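Local coordinates for protein DNA helicase RecQ (Deinococcus radiodurans, PDB 4Q48) that probably unwinds duplex DNA by coupling ATP hydrolysis to 3'-5' translocation, the segments described here belonging to its zinc-containing catalytic core, at residues A[380-385]-A[399-404]; A[210-215]-A[334-339]; A[204-209]-A[390-395]. All coordinates share one frame; numbering follows the deposited sequence.

Interaction 1: residues A[380-385]-A[399-404]; sequences TCRRQV and GNCDVC. With ZN (zinc ion), chain C.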
# COMPACT_ATOMS: atom_id res chain seq x y z
N THR A 380 7.08 -18.96 -3.53
CA THR A 380 5.75 -19.27 -4.00
C THR A 380 5.20 -18.01 -4.64
O THR A 380 5.74 -16.94 -4.44
CB THR A 380 4.84 -19.74 -2.82
OG1 THR A 380 4.90 -18.78 -1.74
CG2 THR A 380 5.34 -21.08 -2.29
N CYS A 381 4.12 -18.16 -5.40
CA CYS A 381 3.43 -17.08 -6.13
C CYS A 381 3.74 -15.65 -5.69
O CYS A 381 3.51 -15.31 -4.52
CB CYS A 381 1.93 -17.32 -6.01
SG CYS A 381 0.86 -16.16 -6.89
N ARG A 382 4.28 -14.83 -6.59
CA ARG A 382 4.60 -13.44 -6.25
C ARG A 382 3.36 -12.63 -5.91
O ARG A 382 3.42 -11.77 -5.04
CB ARG A 382 5.26 -12.69 -7.40
CG ARG A 382 6.32 -13.40 -8.11
CD ARG A 382 7.15 -12.38 -8.79
NE ARG A 382 8.21 -12.07 -7.87
CZ ARG A 382 9.34 -12.75 -7.83
NH1 ARG A 382 9.54 -13.73 -8.71
NH2 ARG A 382 10.26 -12.43 -6.95
N ARG A 383 2.28 -12.88 -6.64
CA ARG A 383 1.07 -12.08 -6.53
C ARG A 383 0.52 -12.20 -5.11
O ARG A 383 0.26 -11.19 -4.47
CB ARG A 383 0.01 -12.51 -7.56
CG ARG A 383 -1.04 -11.44 -7.88
CD ARG A 383 -2.07 -11.91 -8.87
NE ARG A 383 -1.48 -12.15 -10.18
CZ ARG A 383 -1.45 -11.25 -11.16
NH1 ARG A 383 -1.99 -10.05 -10.95
NH2 ARG A 383 -0.91 -11.54 -12.35
N GLN A 384 0.43 -13.43 -4.60
CA GLN A 384 0.00 -13.66 -3.23
C GLN A 384 0.81 -12.82 -2.24
O GLN A 384 0.23 -12.19 -1.35
CB GLN A 384 0.11 -15.14 -2.85
CG GLN A 384 -1.05 -15.99 -3.33
CD GLN A 384 -0.87 -17.48 -3.05
OE1 GLN A 384 0.25 -18.00 -2.98
NE2 GLN A 384 -1.99 -18.18 -2.91
N VAL A 385 2.13 -12.79 -2.39
CA VAL A 385 2.97 -12.03 -1.47
C VAL A 385 2.70 -10.54 -1.58
O VAL A 385 2.64 -9.84 -0.56
CB VAL A 385 4.47 -12.30 -1.71
CG1 VAL A 385 5.35 -11.25 -1.01
CG2 VAL A 385 4.85 -13.72 -1.27
N GLY A 399 -1.13 -18.15 -11.16
CA GLY A 399 -0.94 -18.73 -12.48
C GLY A 399 -0.58 -17.70 -13.53
O GLY A 399 -0.59 -17.99 -14.73
N ASN A 400 -0.30 -16.48 -13.10
CA ASN A 400 0.12 -15.45 -14.03
C ASN A 400 1.28 -14.65 -13.44
O ASN A 400 1.33 -13.43 -13.57
CB ASN A 400 -1.03 -14.52 -14.38
CG ASN A 400 -0.81 -13.80 -15.69
OD1 ASN A 400 -0.28 -14.38 -16.65
ND2 ASN A 400 -1.18 -12.51 -15.74
N CYS A 401 2.22 -15.34 -12.80
CA CYS A 401 3.44 -14.68 -12.38
C CYS A 401 4.61 -15.62 -12.69
O CYS A 401 4.41 -16.82 -12.93
CB CYS A 401 3.39 -14.31 -10.89
SG CYS A 401 3.54 -15.69 -9.79
N ASP A 402 5.82 -15.06 -12.75
CA ASP A 402 6.96 -15.88 -13.13
C ASP A 402 7.23 -17.01 -12.15
O ASP A 402 7.66 -18.07 -12.56
CB ASP A 402 8.20 -15.02 -13.32
CG ASP A 402 8.59 -14.27 -12.08
OD1 ASP A 402 7.83 -14.29 -11.08
OD2 ASP A 402 9.66 -13.63 -12.14
N VAL A 403 6.95 -16.81 -10.87
CA VAL A 403 7.11 -17.89 -9.90
C VAL A 403 6.13 -19.03 -10.16
O VAL A 403 6.53 -20.20 -10.17
CB VAL A 403 6.90 -17.37 -8.46
CG1 VAL A 403 6.73 -18.52 -7.47
CG2 VAL A 403 8.04 -16.44 -8.06
N CYS A 404 4.87 -18.68 -10.40
CA CYS A 404 3.81 -19.65 -10.70
C CYS A 404 4.11 -20.44 -11.98
O CYS A 404 3.95 -21.66 -12.02
CB CYS A 404 2.46 -18.93 -10.83
SG CYS A 404 1.51 -18.84 -9.37
ZN ZN C . 1.46 -16.46 -9.16
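R382 reaches from the first turn of helix 382-389 across to the start of helix 402-405. From CB the chain leaves with CG anti to the carbonyl carbon, and CG lies 3.5 Å from V403 CG2, the methyl branch that the arginine crosses at about a right angle. CD then passes alongside D402 OD1. A bend at chi3 (92°) turns the guanidinium so that NH1 forms a salt bridge with D402 OD1 at 3.0 Å, nearly straight (165°), in the guanidinium plane and on the syn lone pair of the carboxylate. V403 CG2 also lies beside NH1, obliquely to the guanidinium. NH2 turns to Y375 O, while D402 OD2 accepts from V216 N. Next to this bridge along both segments lies the four-cysteine zinc site of the RecQ zinc-binding domain: C381 SG (2.4 Å), C401 SG (2.3 Å) and C404 SG (2.4 Å) bind ZN, and C398 completes the set. Two of these thiolates also cap helices, C381 SG accepting from Q384 N and C401 SG from C404 N, and such N-H groups would probably temper their negative charge. C401 SG receives a further, weak bond from R382 N. R383 NH2 donates to N400 O at 3.2 Å from above the carbonyl plane; the stronger partner of R383 NH2 is I212 O.

Interaction 2: residues A[210-215]-A[334-339]; sequences PNIQYR and STAWMV
S334 opens the parallel pairing of strand 334-340 with strand 212-218, which is the edge strand of the second RecA-like helicase domain's sheet. S334 N donates to N211 O at 3.0 Å, and S334 O takes Q213 N at 2.8 Å in its carbonyl plane; the S334 hydroxyl bonds to V305 O. T335 turns its side chain to the face carrying Q213 and R215. Its CG2, 3.7 Å from R215 NE, lies over one face of the R215 guanidinium, offset toward its rim, while its OG1 is bonded to H234. The same guanidinium grips Q213 OE1 side-on through NE (3.0 Å) and NH2, and NH1 makes a salt bridge with E233; the Q213 amide nitrogen binds N400. An alanine here in place of R215 would remove the double grip on Q213 OE1, the salt bridge to E233 and the guanidinium contact of T335 CG2, and would probably leave the Q213 side chain less firmly held. At A336, N donates to Q213 O and O accepts from R215 N, both nearly along the C=O axis. A336 CB points to the other face, 4.0 Å from I212 CG2 and 4.1 Å from Y214 CD1. W337 brings its ring edge to R215 NH1 and stacks on F229. M338 N closes the ladder on R215 O at 2.9 Å. Backbone bonds thus set the register, with an apolar cluster on one face and an arginine-centred polar network on the other.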
# COMPACT_ATOMS: atom_id res chain seq x y z
N PRO A 210 -5.37 -8.70 -12.35
CA PRO A 210 -5.17 -10.02 -12.98
C PRO A 210 -4.50 -10.01 -14.37
O PRO A 210 -3.81 -10.98 -14.75
CB PRO A 210 -6.60 -10.55 -13.09
CG PRO A 210 -7.32 -9.87 -11.95
CD PRO A 210 -6.76 -8.50 -11.91
N ASN A 211 -4.70 -8.93 -15.13
CA ASN A 211 -4.22 -8.91 -16.50
C ASN A 211 -2.75 -8.51 -16.56
O ASN A 211 -2.09 -8.67 -17.61
CB ASN A 211 -5.10 -7.99 -17.38
CG ASN A 211 -5.13 -6.58 -16.89
OD1 ASN A 211 -5.44 -6.32 -15.73
ND2 ASN A 211 -4.81 -5.64 -17.78
N ILE A 212 -2.23 -8.04 -15.43
CA ILE A 212 -0.81 -7.72 -15.32
C ILE A 212 -0.08 -8.94 -14.82
O ILE A 212 -0.37 -9.42 -13.71
CB ILE A 212 -0.55 -6.56 -14.37
CG1 ILE A 212 -1.30 -5.31 -14.82
CG2 ILE A 212 0.95 -6.30 -14.26
CD1 ILE A 212 -1.23 -4.17 -13.82
N GLN A 213 0.85 -9.46 -15.64
CA GLN A 213 1.69 -10.59 -15.22
C GLN A 213 2.95 -10.09 -14.50
O GLN A 213 3.66 -9.25 -15.05
CB GLN A 213 2.06 -11.45 -16.42
CG GLN A 213 3.19 -12.39 -16.12
CD GLN A 213 3.37 -13.51 -17.15
OE1 GLN A 213 4.49 -13.80 -17.59
NE2 GLN A 213 2.26 -14.14 -17.52
N TYR A 214 3.22 -10.57 -13.28
CA TYR A 214 4.38 -10.05 -12.52
C TYR A 214 5.66 -10.89 -12.67
O TYR A 214 5.63 -12.12 -12.54
CB TYR A 214 4.02 -9.90 -11.03
CG TYR A 214 2.94 -8.88 -10.79
CD1 TYR A 214 3.25 -7.53 -10.61
CD2 TYR A 214 1.60 -9.26 -10.80
CE1 TYR A 214 2.25 -6.60 -10.41
CE2 TYR A 214 0.60 -8.34 -10.62
CZ TYR A 214 0.92 -7.01 -10.42
OH TYR A 214 -0.11 -6.12 -10.23
N ARG A 215 6.76 -10.21 -12.99
CA ARG A 215 8.06 -10.85 -13.10
C ARG A 215 9.18 -10.08 -12.46
O ARG A 215 9.36 -8.88 -12.71
CB ARG A 215 8.45 -11.08 -14.56
CG ARG A 215 7.58 -12.05 -15.34
CD ARG A 215 8.20 -12.20 -16.71
NE ARG A 215 7.16 -12.38 -17.71
CZ ARG A 215 7.36 -12.25 -19.01
NH1 ARG A 215 8.56 -11.93 -19.44
NH2 ARG A 215 6.34 -12.42 -19.85
N SER A 334 -0.70 -7.38 -19.87
CA SER A 334 0.47 -6.55 -19.81
C SER A 334 1.44 -7.22 -18.86
O SER A 334 1.04 -8.04 -18.04
CB SER A 334 0.13 -5.14 -19.35
OG SER A 334 -0.73 -4.53 -20.29
N THR A 335 2.73 -6.89 -19.01
CA THR A 335 3.78 -7.50 -18.20
C THR A 335 4.44 -6.47 -17.30
O THR A 335 4.76 -5.37 -17.74
CB THR A 335 4.91 -8.10 -19.05
OG1 THR A 335 4.39 -8.84 -20.17
CG2 THR A 335 5.84 -8.94 -18.16
N ALA A 336 4.64 -6.82 -16.04
CA ALA A 336 5.52 -6.03 -15.21
C ALA A 336 6.77 -6.85 -15.08
O ALA A 336 6.71 -7.99 -14.63
CB ALA A 336 4.90 -5.71 -13.89
N TRP A 337 7.89 -6.27 -15.52
CA TRP A 337 9.18 -6.94 -15.67
C TRP A 337 10.24 -6.17 -14.90
O TRP A 337 10.42 -4.96 -15.14
CB TRP A 337 9.51 -7.00 -17.15
CG TRP A 337 10.79 -7.64 -17.60
CD1 TRP A 337 10.92 -8.88 -18.15
CD2 TRP A 337 12.09 -7.02 -17.68
NE1 TRP A 337 12.23 -9.09 -18.53
CE2 TRP A 337 12.97 -7.97 -18.25
CE3 TRP A 337 12.59 -5.77 -17.31
CZ2 TRP A 337 14.33 -7.71 -18.46
CZ3 TRP A 337 13.95 -5.52 -17.50
CH2 TRP A 337 14.80 -6.48 -18.08
N MET A 338 10.90 -6.82 -13.95
CA MET A 338 11.93 -6.15 -13.14
C MET A 338 13.17 -7.03 -12.90
O MET A 338 13.09 -8.23 -12.58
CB MET A 338 11.37 -5.68 -11.79
CG MET A 338 12.45 -5.22 -10.79
SD MET A 338 11.83 -4.49 -9.24
CE MET A 338 11.19 -5.91 -8.38
N VAL A 339 14.32 -6.39 -13.06
CA VAL A 339 15.57 -7.02 -12.72
C VAL A 339 16.27 -6.17 -11.68
O VAL A 339 16.21 -4.94 -11.69
CB VAL A 339 16.50 -7.22 -13.95
CG1 VAL A 339 16.04 -8.41 -14.81
CG2 VAL A 339 16.65 -5.91 -14.74

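Interaction 3: residues A[204-209]-A[390-395]; sequences VSSFDR and FGEELS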
# COMPACT_ATOMS: atom_id res chain seq x y z
N VAL A 204 -11.55 -4.53 2.61
CA VAL A 204 -10.45 -4.58 1.67
C VAL A 204 -11.02 -4.91 0.30
O VAL A 204 -11.46 -6.03 0.06
CB VAL A 204 -9.41 -5.64 2.11
CG1 VAL A 204 -8.27 -5.69 1.13
CG2 VAL A 204 -8.86 -5.31 3.51
N SER A 205 -11.03 -3.93 -0.59
CA SER A 205 -11.45 -4.20 -1.97
C SER A 205 -10.21 -4.72 -2.69
O SER A 205 -9.09 -4.40 -2.28
CB SER A 205 -12.03 -2.96 -2.64
OG SER A 205 -11.93 -3.03 -4.06
N SER A 206 -10.39 -5.45 -3.79
CA SER A 206 -9.22 -6.07 -4.37
C SER A 206 -8.24 -5.07 -4.98
O SER A 206 -8.63 -4.11 -5.64
CB SER A 206 -9.63 -7.07 -5.43
OG SER A 206 -8.52 -7.81 -5.84
N PHE A 207 -6.96 -5.32 -4.70
CA PHE A 207 -5.83 -4.60 -5.30
C PHE A 207 -5.35 -5.34 -6.55
O PHE A 207 -4.56 -4.83 -7.34
CB PHE A 207 -4.70 -4.47 -4.29
CG PHE A 207 -4.97 -3.47 -3.22
CD1 PHE A 207 -5.79 -3.80 -2.13
CD2 PHE A 207 -4.39 -2.20 -3.27
CE1 PHE A 207 -6.03 -2.87 -1.12
CE2 PHE A 207 -4.65 -1.27 -2.25
CZ PHE A 207 -5.46 -1.61 -1.18
N ASP A 208 -5.85 -6.55 -6.73
CA ASP A 208 -5.35 -7.37 -7.78
C ASP A 208 -5.59 -6.72 -9.15
O ASP A 208 -6.55 -5.98 -9.36
CB ASP A 208 -5.98 -8.76 -7.75
CG ASP A 208 -5.27 -9.73 -8.66
OD1 ASP A 208 -4.12 -9.42 -9.07
OD2 ASP A 208 -5.85 -10.79 -8.97
N ARG A 209 -4.63 -6.94 -10.03
CA ARG A 209 -4.75 -6.54 -11.41
C ARG A 209 -4.43 -7.77 -12.26
O ARG A 209 -3.35 -7.90 -12.79
CB ARG A 209 -3.83 -5.36 -11.72
CG ARG A 209 -4.06 -4.14 -10.81
CD ARG A 209 -5.22 -3.27 -11.29
NE ARG A 209 -5.26 -3.01 -12.73
CZ ARG A 209 -4.51 -2.10 -13.35
NH1 ARG A 209 -3.68 -1.32 -12.67
NH2 ARG A 209 -4.62 -1.94 -14.66
N PHE A 390 -0.85 -5.48 1.19
CA PHE A 390 -1.94 -4.51 1.25
C PHE A 390 -3.14 -5.09 2.00
O PHE A 390 -4.21 -4.50 2.00
CB PHE A 390 -2.36 -4.08 -0.17
CG PHE A 390 -1.27 -3.40 -0.94
CD1 PHE A 390 -0.96 -2.07 -0.69
CD2 PHE A 390 -0.53 -4.09 -1.87
CE1 PHE A 390 0.08 -1.43 -1.37
CE2 PHE A 390 0.52 -3.47 -2.56
CZ PHE A 390 0.82 -2.14 -2.31
N GLY A 391 -2.94 -6.22 2.67
CA GLY A 391 -4.01 -6.78 3.47
C GLY A 391 -4.99 -7.66 2.72
O GLY A 391 -5.99 -8.09 3.29
N GLU A 392 -4.73 -7.92 1.45
CA GLU A 392 -5.58 -8.83 0.68
C GLU A 392 -4.95 -10.22 0.67
O GLU A 392 -3.75 -10.35 0.44
CB GLU A 392 -5.77 -8.32 -0.74
CG GLU A 392 -6.50 -9.29 -1.66
CD GLU A 392 -6.92 -8.63 -2.98
OE1 GLU A 392 -6.55 -7.46 -3.19
OE2 GLU A 392 -7.58 -9.30 -3.80
N GLU A 393 -5.75 -11.25 0.94
CA GLU A 393 -5.26 -12.63 0.91
C GLU A 393 -5.84 -13.36 -0.30
O GLU A 393 -7.04 -13.56 -0.38
CB GLU A 393 -5.62 -13.37 2.20
CG GLU A 393 -5.00 -12.76 3.48
CD GLU A 393 -3.45 -12.67 3.46
OE1 GLU A 393 -2.77 -13.62 3.00
OE2 GLU A 393 -2.92 -11.61 3.90
N LEU A 394 -4.99 -13.75 -1.24
CA LEU A 394 -5.45 -14.48 -2.42
C LEU A 394 -5.29 -15.98 -2.17
O LEU A 394 -4.19 -16.51 -2.20
CB LEU A 394 -4.64 -14.07 -3.66
CG LEU A 394 -5.22 -14.48 -5.02
CD1 LEU A 394 -6.37 -13.54 -5.40
CD2 LEU A 394 -4.17 -14.61 -6.13
N SER A 395 -6.40 -16.68 -1.99
CA SER A 395 -6.37 -18.05 -1.47
C SER A 395 -5.46 -18.97 -2.27
O SER A 395 -4.66 -19.71 -1.71
CB SER A 395 -7.79 -18.62 -1.43
OG SER A 395 -8.70 -17.63 -1.01
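The linker between the two RecA-like helicase domains, running from strand 202-204 of the first sheet to strand 212-218 of the second, meets the loop that leaves helix 382-389 of the zinc-binding region. E392 carries the contact. Its chain is extended, with CG anti to the backbone N, and delivers the carboxylate to the linker, where both oxygens act through their syn lone pairs. OE1 accepts from F207 N at 2.7 Å in an almost straight bond (167°), and OE2 accepts from S206 OG, also at 2.7 Å. That hydroxyl in turn accepts from D208 N at 3.1 Å, an ST turn, so that S206 OG is tied to both E392 OE2 and D208 N. A Schellman motif, with G391 at positive phi as C-prime residue, ends helix 382-389 just before E392. Preceding that glycine, F390 CB sits squarely over the F207 ring, 3.8 Å from the ring centroid and 5° off the normal, in a CH-pi contact. The two rings are nearly parallel, at 16°, but slid apart with centroids 5.0 Å from each other, so overlap is slight. E392 OE1 lies at the edge of the F207 ring, 3.9 Å from F207 CD1. V204 CG1 packs obliquely on E392 CB at 4.1 Å and is 4.0 Å from G391 O. D208, whose carboxylate is near that of E392 without touching it, sends OD1 to a salt bridge with R383, which would probably ease the repulsion between the two acids.

How the interactions relate
Interaction 2 is the most buried of the three, an ordinary parallel strand pair held by backbone bonds. Interactions 1 and 3, each partly buried, rely on metal ligation and on side-chain oxygens instead. Helix 382-389 connects the two: its start, next to zinc ligand C381, lies in interaction 1, and the loop after its end, which holds the interdomain linker, lies in interaction 3. Interactions 1 and 2 touch directly, through R383 with I212 and N400 with Q213, which places the zinc site against the edge strand of the second helicase domain. Interaction 3 lies farther from interaction 2, about 17 Å between centres, and bridges toward the first domain. R383 spans all three, reaching N400, I212 and D208.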